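Local atomic coordinates of LYND (PDB entry 4V1T), a protein that probably uses ATP and magnesium to cyclise cysteine residues of precursor peptides into thiazolines, as a cyanobactin heterocyclase of the YcaO family. Residues Cys203-Ala208 with Cys311-Asp316. Residues are numbered along the deposited sequence; the frame is centred on the assembly and turned at random.
Sequences CWDCLA and CPTCGD. With ZN (zinc ion), chain K.
Cys-311 SG is gripped three times: it binds the zinc ion at 2.3 Å and accepts two backbone N-H groups from its own loop. Of these bonds, the one from Cys-314 N is nearly straight (175°), while that from Thr-313 N is more bent. The sulfur reaches both because it stands anti to its own backbone N (chi1 180°), beside the carbonyl carbon, where the loop turns back and Gly-315 N closes onto Cys-311 O. Together with the zinc, these N-H donors probably spread the charge of the thiolate and favour its deprotonated state. Cys-314 SG takes the crowded position between backbone N and carbonyl carbon, and meets the metal at 2.3 Å from the same loop.

Across the ion, the other CxxC pair, Cys-203 and Cys-206, lies at the start of helix 204-213, so the whole is a Cys4 zinc site built from two CxxC motifs, one at a helix N-terminus and one in the loop after strand 299-304. Cys-203 is the N-cap, and its SG, 2.0 Å from ZN, accepts a weak bond from Cys-206 N; Cys-203 N answers with a weak bond to Cys-206 SG, completing a capping box whose two side chains are both metal ligands. Cys-206 SG, beside its own backbone N, binds ZN at 2.4 Å.

Beside the metal, Cys-203 CB and Cys-314 CB pack 3.8 Å apart. At one flank Thr-313 crosses Asp-205 at about a right angle and donates OG1 to the anti lone pair of Asp-205 OD2. At 2.3 Å from Thr-313 OG1 to Asp-205 OD2 this is shorter than a normal hydrogen bond, so the contact is tight or its modelled length is partly coordinate error. The other carboxylate oxygen, OD1, has Arg-212 as a weak, long ion-pair partner, and Thr-313 also rests on Leu-174 of helix 165-176.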
# COMPACT_ATOMS: atom_id res chain seq x y z
N CYS B 203 -2.90 7.51 -26.82
CA CYS B 203 -4.12 7.79 -27.55
C CYS B 203 -5.25 6.91 -27.02
O CYS B 203 -5.05 6.12 -26.08
CB CYS B 203 -3.89 7.56 -29.04
SG CYS B 203 -3.46 5.85 -29.51
N TRP B 204 -6.44 7.04 -27.59
CA TRP B 204 -7.56 6.21 -27.18
C TRP B 204 -7.30 4.75 -27.52
O TRP B 204 -7.78 3.85 -26.83
CB TRP B 204 -8.86 6.68 -27.83
CG TRP B 204 -9.99 5.72 -27.63
CD1 TRP B 204 -10.87 5.69 -26.59
CD2 TRP B 204 -10.35 4.65 -28.50
NE1 TRP B 204 -11.76 4.66 -26.75
CE2 TRP B 204 -11.47 4.01 -27.92
CE3 TRP B 204 -9.85 4.17 -29.71
CZ2 TRP B 204 -12.10 2.91 -28.52
CZ3 TRP B 204 -10.47 3.08 -30.30
CH2 TRP B 204 -11.58 2.46 -29.70
N ASP B 205 -6.52 4.52 -28.56
CA ASP B 205 -6.18 3.17 -28.97
C ASP B 205 -5.23 2.51 -27.97
O ASP B 205 -5.30 1.29 -27.74
CB ASP B 205 -5.55 3.17 -30.37
CG ASP B 205 -5.94 1.97 -31.19
OD1 ASP B 205 -6.32 0.94 -30.60
OD2 ASP B 205 -5.87 2.06 -32.43
N CYS B 206 -4.31 3.30 -27.40
CA CYS B 206 -3.46 2.83 -26.30
C CYS B 206 -4.31 2.27 -25.16
O CYS B 206 -4.01 1.23 -24.58
CB CYS B 206 -2.57 3.95 -25.75
SG CYS B 206 -1.28 4.56 -26.86
N LEU B 207 -5.37 3.01 -24.83
CA LEU B 207 -6.30 2.62 -23.78
C LEU B 207 -7.15 1.42 -24.21
O LEU B 207 -7.31 0.44 -23.47
CB LEU B 207 -7.19 3.81 -23.42
CG LEU B 207 -8.36 3.58 -22.47
CD1 LEU B 207 -7.88 3.21 -21.09
CD2 LEU B 207 -9.25 4.80 -22.41
N ALA B 208 -7.69 1.49 -25.42
CA ALA B 208 -8.56 0.43 -25.92
C ALA B 208 -7.88 -0.93 -25.86
O ALA B 208 -8.50 -1.93 -25.51
CB ALA B 208 -9.00 0.75 -27.34
N CYS B 311 2.08 1.48 -30.55
CA CYS B 311 0.68 1.66 -30.86
C CYS B 311 0.46 1.74 -32.37
O CYS B 311 1.10 2.56 -33.03
CB CYS B 311 0.12 2.92 -30.20
SG CYS B 311 -1.63 3.20 -30.56
N PRO B 312 -0.44 0.90 -32.91
CA PRO B 312 -0.74 0.97 -34.36
C PRO B 312 -1.23 2.34 -34.83
O PRO B 312 -1.12 2.63 -36.00
CB PRO B 312 -1.85 -0.08 -34.55
CG PRO B 312 -2.23 -0.56 -33.19
CD PRO B 312 -1.07 -0.27 -32.29
N THR B 313 -1.75 3.16 -33.92
CA THR B 313 -2.35 4.43 -34.30
C THR B 313 -1.42 5.62 -34.05
O THR B 313 -1.13 6.38 -34.97
CB THR B 313 -3.67 4.66 -33.53
OG1 THR B 313 -4.50 3.51 -33.67
CG2 THR B 313 -4.41 5.86 -34.05
N CYS B 314 -0.94 5.77 -32.81
CA CYS B 314 -0.14 6.94 -32.45
C CYS B 314 1.36 6.64 -32.29
O CYS B 314 2.13 7.53 -31.97
CB CYS B 314 -0.67 7.55 -31.15
SG CYS B 314 -0.16 6.69 -29.65
N GLY B 315 1.77 5.40 -32.54
CA GLY B 315 3.16 5.00 -32.34
C GLY B 315 3.75 4.31 -33.56
O GLY B 315 3.26 4.48 -34.68
N ASP B 316 4.82 3.55 -33.32
CA ASP B 316 5.48 2.77 -34.35
C ASP B 316 5.22 1.28 -34.13
O ASP B 316 5.93 0.64 -33.37
CB ASP B 316 6.98 3.06 -34.36
CG ASP B 316 7.74 2.19 -35.36
OD1 ASP B 316 7.13 1.69 -36.34
OD2 ASP B 316 8.96 2.02 -35.17
ZN ZN K . -1.68 5.04 -29.15